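Side-chain contacts in SAM-dependent O-methyltransferase (Thermotoga maritima, PDB 1O54), which probably catalyses the S-adenosyl-L-methionine-dependent methylation of adenosine 58 in tRNA to N(1)-methyladenosine, working as a homotetramer built from two dimers: residues A[28-31]-A[32-36]; A[108-111]-A[112-116]; A[145-148]-A[149-153]; A[154-157]-A[158-162]; A[189-192]-A[193-197]. All coordinates share one frame; numbering follows the deposited sequence.

Contact 1. Residues A[28-31]-A[32-36]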
loop_
_atom_site.group_PDB
_atom_site.type_symbol
_atom_site.label_atom_id
_atom_site.label_comp_id
_atom_site.label_asym_id
_atom_site.label_seq_id
_atom_site.Cartn_x
_atom_site.Cartn_y
_atom_site.Cartn_z
ATOM N N LEU A 28 4.696 27.297 -17.031
ATOM C CA LEU A 28 6.114 27.358 -17.345
ATOM C C LEU A 28 6.874 26.350 -16.469
ATOM O O LEU A 28 6.807 26.427 -15.234
ATOM C CB LEU A 28 6.655 28.768 -17.119
ATOM C CG LEU A 28 5.843 29.856 -17.821
ATOM C CD1 LEU A 28 6.363 31.247 -17.504
ATOM C CD2 LEU A 28 5.820 29.623 -19.339
ATOM N N SER A 29 7.591 25.424 -17.101
ATOM C CA SER A 29 8.180 24.292 -16.389
ATOM C C SER A 29 9.703 24.305 -16.523
ATOM O O SER A 29 10.222 24.341 -17.630
ATOM C CB SER A 29 7.590 23.006 -16.953
ATOM O OG SER A 29 8.091 21.878 -16.272
ATOM N N PHE A 30 10.423 24.258 -15.394
ATOM C CA PHE A 30 11.880 24.403 -15.378
ATOM C C PHE A 30 12.651 23.120 -15.007
ATOM O O PHE A 30 12.073 22.189 -14.466
ATOM C CB PHE A 30 12.233 25.591 -14.472
ATOM C CG PHE A 30 11.849 26.908 -15.085
ATOM C CD1 PHE A 30 10.569 27.414 -14.918
ATOM C CD2 PHE A 30 12.742 27.599 -15.890
ATOM C CE1 PHE A 30 10.191 28.594 -15.540
ATOM C CE2 PHE A 30 12.366 28.768 -16.513
ATOM C CZ PHE A 30 11.080 29.261 -16.327
ATOM N N GLU A 31 13.957 23.102 -15.311
ATOM C CA GLU A 31 14.833 21.929 -15.077
ATOM C C GLU A 31 14.792 21.396 -13.638
ATOM O O GLU A 31 14.824 20.175 -13.431
ATOM C CB GLU A 31 16.294 22.230 -15.456
ATOM C CG GLU A 31 16.563 22.512 -16.940
ATOM C CD GLU A 31 18.018 22.882 -17.231
ATOM O OE1 GLU A 31 18.681 23.511 -16.361
ATOM O OE2 GLU A 31 18.515 22.560 -18.339
ATOM N N ASP A 32 14.703 22.289 -12.650
ATOM C CA ASP A 32 14.640 21.878 -11.231
ATOM C C ASP A 32 13.219 21.495 -10.812
ATOM O O ASP A 32 12.901 21.409 -9.610
ATOM C CB ASP A 32 15.206 22.986 -10.316
ATOM C CG ASP A 32 14.283 24.187 -10.198
ATOM O OD1 ASP A 32 13.350 24.315 -11.017
ATOM O OD2 ASP A 32 14.409 25.061 -9.319
ATOM N N GLU A 33 12.358 21.298 -11.812
ATOM C CA GLU A 33 10.993 20.861 -11.618
ATOM C C GLU A 33 10.049 21.904 -11.002
ATOM O O GLU A 33 8.895 21.595 -10.749
ATOM C CB GLU A 33 10.955 19.545 -10.828
ATOM C CG GLU A 33 11.932 18.477 -11.321
ATOM C CD GLU A 33 11.290 17.443 -12.224
ATOM O OE1 GLU A 33 10.684 17.825 -13.273
ATOM O OE2 GLU A 33 11.396 16.233 -11.882
ATOM N N SER A 34 10.485 23.150 -10.807
ATOM C CA SER A 34 9.527 24.180 -10.393
ATOM C C SER A 34 8.590 24.437 -11.571
ATOM O O SER A 34 9.001 24.303 -12.730
ATOM C CB SER A 34 10.235 25.455 -9.954
ATOM O OG SER A 34 11.287 25.753 -10.827
ATOM N N GLU A 35 7.329 24.727 -11.273
ATOM C CA GLU A 35 6.358 25.048 -12.307
ATOM C C GLU A 35 5.545 26.281 -11.905
ATOM O O GLU A 35 5.202 26.456 -10.731
ATOM C CB GLU A 35 5.410 23.871 -12.562
ATOM C CG GLU A 35 5.981 22.478 -12.306
ATOM C CD GLU A 35 6.370 21.719 -13.566
ATOM O OE1 GLU A 35 7.568 21.413 -13.732
ATOM O OE2 GLU A 35 5.483 21.396 -14.379
ATOM N N PHE A 36 5.257 27.147 -12.862
ATOM C CA PHE A 36 4.541 28.383 -12.575
ATOM C C PHE A 36 3.341 28.475 -13.477
ATOM O O PHE A 36 3.513 28.480 -14.698
ATOM C CB PHE A 36 5.451 29.579 -12.813
ATOM C CG PHE A 36 6.735 29.502 -12.074
ATOM C CD1 PHE A 36 6.799 29.875 -10.738
ATOM C CD2 PHE A 36 7.879 29.081 -12.701
ATOM C CE1 PHE A 36 7.991 29.804 -10.044
ATOM C CE2 PHE A 36 9.069 28.995 -12.020
ATOM C CZ PHE A 36 9.129 29.360 -10.681
#
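The beta hairpin of strands 25-30 and 35-39 reverses here, and Leu28 and Phe36 form a hydrogen-bonded antiparallel pair, Leu28 N reaching Phe36 O at 2.9 Å. A type I beta turn from Phe30 to Glu33 is closed by Glu33 N on Phe30 O (2.8 Å), and Phe30 N bonds Ser34 O at 3.0 Å. Asp32 adds an Asx turn: its OD1 accepts Ser34 N at 3.1 Å from above the carboxylate plane and Ser34 OG at 2.5 Å on the syn lone pair. These donors, with His49 on OD2, hold the carboxylate against rotation. In the conformer described, Ser29 OG, anti to the backbone N (chi1 -178°), donates to Glu35 OE1 at 2.6 Å, and Glu35 OE2 meets Arg233 of the second subunit in a salt bridge. Phe30 CD1 lies 3.6 Å from Phe36 CE2, at the Phe36 ring edge, with planes 70° apart. A type I turn whose last residue, Glu33, has positive phi is typical of a hairpin with a G1 bulge.

Contact 2. Residues A[108-111]-A[112-116]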
loop_
_atom_site.group_PDB
_atom_site.type_symbol
_atom_site.label_atom_id
_atom_site.label_comp_id
_atom_site.label_asym_id
_atom_site.label_seq_id
_atom_site.Cartn_x
_atom_site.Cartn_y
_atom_site.Cartn_z
ATOM N N LEU A 108 -19.035 5.898 -11.358
ATOM C CA LEU A 108 -20.377 6.487 -11.602
ATOM C C LEU A 108 -20.862 6.379 -13.067
ATOM O O LEU A 108 -22.028 6.718 -13.377
ATOM C CB LEU A 108 -20.403 7.946 -11.161
ATOM C CG LEU A 108 -20.302 8.213 -9.664
ATOM C CD1 LEU A 108 -20.328 9.666 -9.356
ATOM C CD2 LEU A 108 -21.433 7.500 -8.884
ATOM N N ASP A 109 -20.001 5.854 -13.940
ATOM C CA ASP A 109 -20.310 5.618 -15.353
ATOM C C ASP A 109 -20.748 6.898 -16.058
ATOM O O ASP A 109 -21.592 6.848 -16.968
ATOM C CB ASP A 109 -21.373 4.534 -15.515
ATOM C CG ASP A 109 -21.399 3.945 -16.922
ATOM O OD1 ASP A 109 -20.322 3.664 -17.516
ATOM O OD2 ASP A 109 -22.483 3.721 -17.478
ATOM N N VAL A 110 -20.183 8.037 -15.645
ATOM C CA VAL A 110 -20.578 9.328 -16.216
ATOM C C VAL A 110 -20.199 9.351 -17.705
ATOM O O VAL A 110 -19.056 9.078 -18.077
ATOM C CB VAL A 110 -19.987 10.544 -15.476
ATOM C CG1 VAL A 110 -20.516 11.818 -16.046
ATOM C CG2 VAL A 110 -20.242 10.450 -13.971
ATOM N N LYS A 111 -21.194 9.659 -18.532
ATOM C CA LYS A 111 -21.057 9.544 -19.973
ATOM C C LYS A 111 -21.916 10.581 -20.677
ATOM O O LYS A 111 -22.720 11.289 -20.070
ATOM C CB LYS A 111 -21.475 8.153 -20.402
ATOM C CG LYS A 111 -22.933 7.904 -20.220
ATOM C CD LYS A 111 -23.327 6.440 -20.394
ATOM C CE LYS A 111 -24.857 6.342 -20.585
ATOM N NZ LYS A 111 -25.716 6.778 -19.431
ATOM N N GLU A 112 -21.687 10.676 -21.984
ATOM C CA GLU A 112 -22.339 11.682 -22.838
ATOM C C GLU A 112 -23.820 11.736 -22.573
ATOM O O GLU A 112 -24.522 10.719 -22.664
ATOM C CB GLU A 112 -22.081 11.353 -24.318
ATOM C CG GLU A 112 -22.621 12.399 -25.292
ATOM C CD GLU A 112 -21.865 13.702 -25.295
ATOM O OE1 GLU A 112 -22.535 14.784 -25.294
ATOM O OE2 GLU A 112 -20.612 13.666 -25.316
ATOM N N GLY A 113 -24.316 12.936 -22.323
ATOM C CA GLY A 113 -25.742 13.165 -22.132
ATOM C C GLY A 113 -26.285 12.934 -20.730
ATOM O O GLY A 113 -27.468 13.184 -20.479
ATOM N N ASP A 114 -25.470 12.422 -19.824
ATOM C CA ASP A 114 -25.898 12.167 -18.471
ATOM C C ASP A 114 -26.279 13.461 -17.743
ATOM O O ASP A 114 -25.729 14.550 -18.007
ATOM C CB ASP A 114 -24.838 11.487 -17.633
ATOM C CG ASP A 114 -24.783 9.989 -17.793
ATOM O OD1 ASP A 114 -25.652 9.396 -18.501
ATOM O OD2 ASP A 114 -23.850 9.351 -17.221
ATOM N N ARG A 115 -27.251 13.309 -16.868
ATOM C CA ARG A 115 -27.635 14.328 -15.900
ATOM C C ARG A 115 -27.088 13.866 -14.536
ATOM O O ARG A 115 -27.409 12.755 -14.063
ATOM C CB ARG A 115 -29.159 14.466 -15.844
ATOM C CG ARG A 115 -29.723 15.078 -17.140
ATOM C CD ARG A 115 -31.232 14.850 -17.362
ATOM N NE ARG A 115 -32.024 15.532 -16.338
ATOM C CZ ARG A 115 -32.661 14.933 -15.319
ATOM N NH1 ARG A 115 -32.612 13.623 -15.147
ATOM N NH2 ARG A 115 -33.384 15.656 -14.489
ATOM N N ILE A 116 -26.295 14.729 -13.916
ATOM C CA ILE A 116 -25.525 14.385 -12.732
ATOM C C ILE A 116 -25.765 15.460 -11.662
ATOM O O ILE A 116 -25.726 16.652 -11.986
ATOM C CB ILE A 116 -24.020 14.410 -13.066
ATOM C CG1 ILE A 116 -23.674 13.449 -14.205
ATOM C CG2 ILE A 116 -23.203 14.131 -11.793
ATOM C CD1 ILE A 116 -23.901 12.036 -13.910
HETATM O O HOH W 1 -24.030 7.688 -15.060
#
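Lys111 and Asp114 cross at about a right angle over a type II beta turn, and the carboxylate of Asp114 serves both ends of the lysine. Its OD1 receives Lys111 NZ at 2.8 Å through the syn lone pair, a salt bridge, while OD2 takes Lys111 N at 3.0 Å from well above the carboxylate plane. The lysine reaches round because CG stands between its backbone N and carbonyl carbon (chi1 68°) and the chain bends again at its last torsion (chi4 -64°). Asp114 N returns a bond to Lys111 O at 3.0 Å, closing the turn, and Gly113 supplies the positive phi that its third position needs. Water 1 bridges Asp114 OD2 (2.7 Å) and Leu108 O, in the Schellman motif that ends the preceding helix. The buried carboxylate is thus gripped from several directions; Asp183 OD1 lies close to its OD1, a like charge that the lysine probably offsets. Beside these polar groups Val110 and Ile116 meet obliquely, Val110 CG2 lying 4.0 Å from Ile116 CD1. Both branched side chains pack on Val134 of helix 125-134, and Ile116 also touches Ala184 of strand 182-187. The loop therefore carries the chain from helix 98-107 into strand 115-119, between strands 139-143 and 182-187.

Contact 3. Residues A[145-148]-A[149-153]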
loop_
_atom_site.group_PDB
_atom_site.type_symbol
_atom_site.label_atom_id
_atom_site.label_comp_id
_atom_site.label_asym_id
_atom_site.label_seq_id
_atom_site.Cartn_x
_atom_site.Cartn_y
_atom_site.Cartn_z
ATOM N N LYS A 145 -24.719 25.886 -1.497
ATOM C CA LYS A 145 -25.370 26.941 -0.711
ATOM C C LYS A 145 -24.398 28.035 -0.240
ATOM O O LYS A 145 -24.830 29.120 0.144
ATOM C CB LYS A 145 -26.072 26.320 0.511
ATOM C CG LYS A 145 -25.128 25.632 1.500
ATOM C CD LYS A 145 -25.886 25.030 2.677
ATOM C CE LYS A 145 -24.976 24.141 3.497
ATOM N NZ LYS A 145 -25.651 23.622 4.735
ATOM N N ARG A 146 -23.101 27.748 -0.230
ATOM C CA ARG A 146 -22.099 28.749 0.165
ATOM C C ARG A 146 -21.776 29.661 -1.011
ATOM O O ARG A 146 -21.080 29.271 -1.931
ATOM C CB ARG A 146 -20.833 28.084 0.693
ATOM C CG ARG A 146 -21.037 27.191 1.899
ATOM C CD ARG A 146 -19.824 26.314 2.185
ATOM N NE ARG A 146 -19.564 25.381 1.075
ATOM C CZ ARG A 146 -18.446 24.676 0.938
ATOM N NH1 ARG A 146 -17.479 24.750 1.845
ATOM N NH2 ARG A 146 -18.308 23.860 -0.096
ATOM N N GLU A 147 -22.306 30.880 -0.980
ATOM C CA GLU A 147 -22.140 31.820 -2.096
ATOM C C GLU A 147 -20.687 31.997 -2.515
ATOM O O GLU A 147 -20.375 32.071 -3.711
ATOM C CB GLU A 147 -22.748 33.205 -1.745
ATOM C CG GLU A 147 -22.469 34.264 -2.802
ATOM C CD GLU A 147 -23.199 35.580 -2.551
ATOM O OE1 GLU A 147 -23.783 35.736 -1.461
ATOM O OE2 GLU A 147 -23.177 36.451 -3.458
ATOM N N GLU A 148 -19.782 32.114 -1.544
ATOM C CA GLU A 148 -18.369 32.318 -1.900
ATOM C C GLU A 148 -17.800 31.160 -2.727
ATOM O O GLU A 148 -17.040 31.385 -3.665
ATOM C CB GLU A 148 -17.493 32.625 -0.677
ATOM C CG GLU A 148 -17.257 31.510 0.323
ATOM C CD GLU A 148 -16.089 31.828 1.255
ATOM O OE1 GLU A 148 -15.046 31.134 1.197
ATOM O OE2 GLU A 148 -16.189 32.807 2.020
ATOM N N PHE A 149 -18.185 29.942 -2.391
ATOM C CA PHE A 149 -17.743 28.781 -3.190
ATOM C C PHE A 149 -18.529 28.660 -4.499
ATOM O O PHE A 149 -17.970 28.250 -5.504
ATOM C CB PHE A 149 -17.815 27.491 -2.384
ATOM C CG PHE A 149 -16.785 27.417 -1.303
ATOM C CD1 PHE A 149 -15.468 27.092 -1.597
ATOM C CD2 PHE A 149 -17.113 27.747 -0.001
ATOM C CE1 PHE A 149 -14.498 27.072 -0.576
ATOM C CE2 PHE A 149 -16.141 27.733 1.015
ATOM C CZ PHE A 149 -14.856 27.389 0.719
ATOM N N ALA A 150 -19.815 29.025 -4.513
ATOM C CA ALA A 150 -20.551 29.034 -5.775
ATOM C C ALA A 150 -19.839 29.930 -6.782
ATOM O O ALA A 150 -19.675 29.586 -7.941
ATOM C CB ALA A 150 -21.980 29.459 -5.580
ATOM N N LYS A 151 -19.361 31.077 -6.311
ATOM C CA LYS A 151 -18.728 32.045 -7.214
ATOM C C LYS A 151 -17.317 31.600 -7.579
ATOM O O LYS A 151 -16.894 31.771 -8.725
ATOM C CB LYS A 151 -18.800 33.469 -6.617
ATOM C CG LYS A 151 -20.264 33.994 -6.553
ATOM C CD LYS A 151 -20.389 35.470 -6.293
ATOM C CE LYS A 151 -21.865 35.970 -6.342
ATOM N NZ LYS A 151 -22.267 36.598 -7.643
ATOM N N LEU A 152 -16.597 30.996 -6.645
ATOM C CA LEU A 152 -15.268 30.423 -6.987
ATOM C C LEU A 152 -15.355 29.331 -8.054
ATOM O O LEU A 152 -14.638 29.325 -9.062
ATOM C CB LEU A 152 -14.594 29.860 -5.733
ATOM C CG LEU A 152 -13.223 29.176 -5.904
ATOM C CD1 LEU A 152 -12.217 30.060 -6.642
ATOM C CD2 LEU A 152 -12.684 28.742 -4.553
ATOM N N ALA A 153 -16.271 28.405 -7.844
ATOM C CA ALA A 153 -16.513 27.372 -8.825
ATOM C C ALA A 153 -16.953 27.915 -10.170
ATOM O O ALA A 153 -16.511 27.448 -11.217
ATOM C CB ALA A 153 -17.519 26.405 -8.270
#
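Arg146 lies flat on Phe149 across the first turn of helix 147-159, the close-packed half of this contact. The guanidinium and ring planes are 26° apart, and Arg146 NH1 comes over the ring face to 3.4 Å from Phe149 CE2. This is an off-centre cation-pi stack, with Arg146 CZ 4.0 Å from the Phe149 ring centroid and displaced toward CD2. A bend at chi3 (-63°) folds the arginine back onto the ring, and a salt bridge from NE to Glu144 holds the guanidinium in that pose. A serine in place of Phe149 would probably leave one guanidinium face without its stacking partner and the group freer to turn. In the backbone, Arg146 at the N-cap position accepts Ala150 N on its carbonyl O at 2.9 Å, the first regular bond of the helix.

In contrast to the stacked side, the exposed pair Glu147 and Lys151 is looser. The two run side by side, pointing the same way, yet Glu147 OE2 stays 4.3 Å from Lys151 NZ, beyond a salt bridge; the closer approach of Glu147 OE2 is to Lys151 CE, at 3.2 Å. A helix start after strand 139-143, with Glu144 just before it predicted to bind S-adenosyl-L-methionine, is typical of the beta-alpha-beta unit of a Rossmann-like class I methyltransferase.

Contact 4. Residues A[154-157]-A[158-162]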
loop_
_atom_site.group_PDB
_atom_site.type_symbol
_atom_site.label_atom_id
_atom_site.label_comp_id
_atom_site.label_asym_id
_atom_site.label_seq_id
_atom_site.Cartn_x
_atom_site.Cartn_y
_atom_site.Cartn_z
ATOM N N GLU A 154 -17.831 28.913 -10.176
ATOM C CA GLU A 154 -18.259 29.508 -11.412
ATOM C C GLU A 154 -17.016 30.066 -12.130
ATOM O O GLU A 154 -16.840 29.847 -13.329
ATOM C CB GLU A 154 -19.293 30.608 -11.144
ATOM C CG GLU A 154 -19.767 31.301 -12.380
ATOM C CD GLU A 154 -20.685 32.473 -12.056
ATOM O OE1 GLU A 154 -20.435 33.222 -11.080
ATOM O OE2 GLU A 154 -21.616 32.647 -12.812
ATOM N N SER A 155 -16.170 30.770 -11.392
ATOM C CA SER A 155 -14.962 31.393 -11.982
ATOM C C SER A 155 -14.012 30.325 -12.547
ATOM O O SER A 155 -13.609 30.393 -13.711
ATOM C CB SER A 155 -14.207 32.218 -10.942
ATOM O OG SER A 155 -13.021 32.776 -11.536
ATOM N N ASN A 156 -13.719 29.319 -11.733
ATOM C CA ASN A 156 -12.855 28.197 -12.169
ATOM C C ASN A 156 -13.405 27.464 -13.375
ATOM O O ASN A 156 -12.704 27.282 -14.372
ATOM C CB ASN A 156 -12.627 27.224 -11.015
ATOM C CG ASN A 156 -11.680 27.752 -9.954
ATOM O OD1 ASN A 156 -10.873 28.661 -10.208
ATOM N ND2 ASN A 156 -11.779 27.199 -8.747
ATOM N N LEU A 157 -14.669 27.005 -13.300
ATOM C CA LEU A 157 -15.287 26.308 -14.415
ATOM C C LEU A 157 -15.301 27.139 -15.691
ATOM O O LEU A 157 -15.178 26.598 -16.763
ATOM C CB LEU A 157 -16.700 25.805 -14.072
ATOM C CG LEU A 157 -16.684 24.705 -13.008
ATOM C CD1 LEU A 157 -18.063 24.618 -12.346
ATOM C CD2 LEU A 157 -16.307 23.330 -13.538
ATOM N N THR A 158 -15.469 28.450 -15.572
ATOM C CA THR A 158 -15.438 29.325 -16.751
ATOM C C THR A 158 -14.025 29.330 -17.398
ATOM O O THR A 158 -13.872 29.107 -18.616
ATOM C CB THR A 158 -15.895 30.738 -16.350
ATOM O OG1 THR A 158 -17.273 30.695 -15.922
ATOM C CG2 THR A 158 -15.870 31.671 -17.533
ATOM N N LYS A 159 -13.019 29.538 -16.559
ATOM C CA LYS A 159 -11.610 29.516 -16.967
ATOM C C LYS A 159 -11.258 28.168 -17.607
ATOM O O LYS A 159 -10.464 28.125 -18.535
ATOM C CB LYS A 159 -10.680 29.757 -15.769
ATOM C CG LYS A 159 -10.706 31.140 -15.143
ATOM C CD LYS A 159 -9.795 31.182 -13.896
ATOM C CE LYS A 159 -9.808 32.556 -13.192
ATOM N NZ LYS A 159 -9.083 32.535 -11.873
ATOM N N TRP A 160 -11.871 27.076 -17.125
ATOM C CA TRP A 160 -11.511 25.732 -17.555
ATOM C C TRP A 160 -12.355 25.254 -18.734
ATOM O O TRP A 160 -12.222 24.101 -19.151
ATOM C CB TRP A 160 -11.588 24.714 -16.398
ATOM C CG TRP A 160 -10.730 25.035 -15.228
ATOM C CD1 TRP A 160 -9.616 25.854 -15.202
ATOM C CD2 TRP A 160 -10.916 24.582 -13.891
ATOM N NE1 TRP A 160 -9.115 25.935 -13.928
ATOM C CE2 TRP A 160 -9.897 25.162 -13.097
ATOM C CE3 TRP A 160 -11.865 23.750 -13.262
ATOM C CZ2 TRP A 160 -9.786 24.934 -11.726
ATOM C CZ3 TRP A 160 -11.752 23.527 -11.887
ATOM C CH2 TRP A 160 -10.720 24.107 -11.141
ATOM N N GLY A 161 -13.220 26.135 -19.254
ATOM C CA GLY A 161 -14.004 25.861 -20.464
ATOM C C GLY A 161 -15.165 24.904 -20.278
ATOM O O GLY A 161 -15.620 24.248 -21.228
ATOM N N LEU A 162 -15.659 24.842 -19.054
ATOM C CA LEU A 162 -16.676 23.858 -18.681
ATOM C C LEU A 162 -17.983 24.438 -18.119
ATOM O O LEU A 162 -18.955 23.708 -17.890
ATOM C CB LEU A 162 -16.053 22.917 -17.669
ATOM C CG LEU A 162 -14.916 22.054 -18.251
ATOM C CD1 LEU A 162 -14.115 21.455 -17.085
ATOM C CD2 LEU A 162 -15.464 20.990 -19.174
HETATM O O HOH W 2 -11.036 31.408 -10.208
#
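Asn156 and Trp160 pack at the C-terminal end of helix 147-159, where a Schellman motif at Gly161 stops the helix of a beta-alpha-beta unit. Backbone bonds make the stop: Leu162 N donates to Leu157 O at 2.9 Å, Gly161 N to Thr158 O, and Gly161 takes the positive phi that a residue without a side chain accepts readily. Among side-chain hydrogen bonds, Thr158 OG1, anti to its carbonyl carbon (chi1 -64°), turns back to Glu154 O at 2.8 Å. That oxygen also accepts Thr158 N, the two donors arriving from opposite faces of the carbonyl plane. Water 2 joins three polar groups, donating to Asn156 OD1, accepting from Lys159 NZ at 2.8 Å, and bonded to Ser155 OG. The amide has a further anchor, since Asn156 ND2 donates to Ser123 O. Apolar packing is lighter: Leu157 CD2 approaches Leu162 CB to 4.2 Å, the two side chains crossing at about a right angle, and both leucines rest on Ala128 of helix 125-134. In the aromatic contact the Asn156 and Trp160 side chains point the same way, the amide plane within 10° of the indole plane. The carbonyl Asn156 O lies over the indole face, 3.1 Å from Trp160 CG, and in a CH-pi contact Asn156 CB sits 3.7 Å from the centroid of the Trp160 six-membered ring, 14° off its normal.

Contact 5. Residues A[189-192]-A[193-197]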
loop_
_atom_site.group_PDB
_atom_site.type_symbol
_atom_site.label_atom_id
_atom_site.label_comp_id
_atom_site.label_asym_id
_atom_site.label_seq_id
_atom_site.Cartn_x
_atom_site.Cartn_y
_atom_site.Cartn_z
ATOM N N VAL A 189 -20.049 16.331 1.581
ATOM C CA VAL A 189 -20.555 17.238 2.633
ATOM C C VAL A 189 -19.983 16.719 3.942
ATOM O O VAL A 189 -19.495 15.590 3.993
ATOM C CB VAL A 189 -22.090 17.266 2.710
ATOM C CG1 VAL A 189 -22.708 17.802 1.417
ATOM C CG2 VAL A 189 -22.635 15.901 2.982
ATOM N N PRO A 190 -19.987 17.519 5.007
ATOM C CA PRO A 190 -19.427 17.021 6.266
ATOM C C PRO A 190 -20.197 15.822 6.864
ATOM O O PRO A 190 -19.640 15.038 7.643
ATOM C CB PRO A 190 -19.524 18.247 7.195
ATOM C CG PRO A 190 -19.677 19.426 6.279
ATOM C CD PRO A 190 -20.445 18.917 5.099
ATOM N N ASP A 191 -21.481 15.704 6.536
ATOM C CA ASP A 191 -22.378 14.783 7.215
ATOM C C ASP A 191 -23.274 14.070 6.217
ATOM O O ASP A 191 -24.496 14.262 6.201
ATOM C CB ASP A 191 -23.189 15.516 8.284
ATOM C CG ASP A 191 -23.990 16.683 7.739
ATOM O OD1 ASP A 191 -23.565 17.310 6.745
ATOM O OD2 ASP A 191 -25.078 17.012 8.272
ATOM N N PRO A 192 -22.661 13.271 5.345
ATOM C CA PRO A 192 -23.412 12.650 4.248
ATOM C C PRO A 192 -24.614 11.809 4.673
ATOM O O PRO A 192 -25.612 11.790 3.967
ATOM C CB PRO A 192 -22.339 11.821 3.512
ATOM C CG PRO A 192 -21.254 11.616 4.560
ATOM C CD PRO A 192 -21.218 12.933 5.289
ATOM N N TRP A 193 -24.552 11.162 5.841
ATOM C CA TRP A 193 -25.680 10.375 6.358
ATOM C C TRP A 193 -26.993 11.175 6.482
ATOM O O TRP A 193 -28.103 10.614 6.404
ATOM C CB TRP A 193 -25.314 9.733 7.703
ATOM C CG TRP A 193 -24.753 10.690 8.662
ATOM C CD1 TRP A 193 -25.456 11.431 9.568
ATOM C CD2 TRP A 193 -23.374 11.048 8.835
ATOM N NE1 TRP A 193 -24.603 12.248 10.267
ATOM C CE2 TRP A 193 -23.319 12.029 9.841
ATOM C CE3 TRP A 193 -22.174 10.662 8.218
ATOM C CZ2 TRP A 193 -22.121 12.618 10.256
ATOM C CZ3 TRP A 193 -20.992 11.234 8.630
ATOM C CH2 TRP A 193 -20.967 12.210 9.643
ATOM N N ASN A 194 -26.897 12.489 6.644
ATOM C CA ASN A 194 -28.083 13.322 6.733
ATOM C C ASN A 194 -28.751 13.650 5.392
ATOM O O ASN A 194 -29.802 14.280 5.375
ATOM C CB ASN A 194 -27.760 14.613 7.485
ATOM C CG ASN A 194 -27.550 14.373 8.968
ATOM O OD1 ASN A 194 -28.152 13.474 9.551
ATOM N ND2 ASN A 194 -26.681 15.154 9.574
ATOM N N TYR A 195 -28.140 13.242 4.280
ATOM C CA TYR A 195 -28.655 13.562 2.950
ATOM C C TYR A 195 -28.944 12.361 2.046
ATOM O O TYR A 195 -29.452 12.542 0.929
ATOM C CB TYR A 195 -27.685 14.514 2.277
ATOM C CG TYR A 195 -27.548 15.787 3.073
ATOM C CD1 TYR A 195 -26.456 15.995 3.920
ATOM C CD2 TYR A 195 -28.540 16.756 3.035
ATOM C CE1 TYR A 195 -26.333 17.129 4.645
ATOM C CE2 TYR A 195 -28.432 17.896 3.778
ATOM C CZ TYR A 195 -27.328 18.093 4.579
ATOM O OH TYR A 195 -27.249 19.263 5.328
ATOM N N ILE A 196 -28.681 11.158 2.532
ATOM C CA ILE A 196 -28.798 9.957 1.695
ATOM C C ILE A 196 -30.230 9.740 1.193
ATOM O O ILE A 196 -30.416 9.345 0.043
ATOM C CB ILE A 196 -28.315 8.700 2.436
ATOM C CG1 ILE A 196 -26.871 8.827 2.912
ATOM C CG2 ILE A 196 -28.458 7.463 1.554
ATOM C CD1 ILE A 196 -25.902 9.160 1.884
ATOM N N ASP A 197 -31.234 9.999 2.023
ATOM C CA ASP A 197 -32.636 9.877 1.566
ATOM C C ASP A 197 -32.919 10.763 0.357
ATOM O O ASP A 197 -33.491 10.319 -0.630
ATOM C CB ASP A 197 -33.640 10.117 2.695
ATOM C CG ASP A 197 -33.526 11.478 3.337
ATOM O OD1 ASP A 197 -32.486 12.195 3.233
ATOM O OD2 ASP A 197 -34.484 11.890 4.017
HETATM O O HOH W 3 -26.725 19.028 7.780
HETATM O O HOH W 4 -24.212 19.589 5.634
#
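Asp191 and Asn194 are joined by two hydrogen bonds at the turn leading into helix 196-202. Asn194 ND2 donates to Asp191 OD2 at 2.8 Å in a nearly straight bond (168°), arriving on the anti side of the carboxylate; the acid and amide planes stand 80° apart. The position of Asp191 CG between the backbone N and the carbonyl carbon (chi1 57°) puts the carboxylate between Asn194 and Tyr195. Along the backbone, Asn194 N bonds to Asp191 O and Tyr195 N to Pro192 O.

Two waters bridge the acid and the tyrosine hydroxyl. Water 3 donates to Asp191 OD2 at 2.6 Å, water 4 to OD1, and each also bonds Tyr195 OH, while Asp191 OD1 lies in the plane of the Tyr195 ring at its edge, 3.5 Å from CE1.

Most apolar contacts involve Trp193. Asp191 CA stands 3.8 Å from the centroid of the Trp193 six-membered ring, a CH-pi contact over its face, and Pro192 CD reaches Trp193 CZ3 at 3.8 Å. An alanine in place of Trp193 is likely to strip this cover from Asp191 and Pro192 and open a gap toward Glu221 and Thr222 of helix 216-228. Val189 CG2 touches Tyr195 CD1 at 3.9 Å.

Three donors thus fix the carboxylate's orientation and tie it through water to Tyr195, whose side chain is about 5 Å from that of Asp172, predicted to bind S-adenosyl-L-methionine.

The five contacts follow one another along the chain without overlapping. Contact 1 stands apart in the N-terminal antiparallel sheet, its centre about 36 Å from that of contact 2 and 41 Å from that of contact 5; the other four lie in the part that resembles a Rossmann-type methyltransferase fold. Contacts 3 and 4 share helix 147-159, one at its start and one at its end, with centres about 13 Å apart. Contact 2 leads into strand 115-119 and contact 5 follows strand 182-187, its neighbour in the mixed sheet. Contacts 3 and 5, nearest atoms about 5 Å apart, border the predicted cofactor site, whereas contacts 1 and 2 both meet the second subunit, consistent with assembly through both regions.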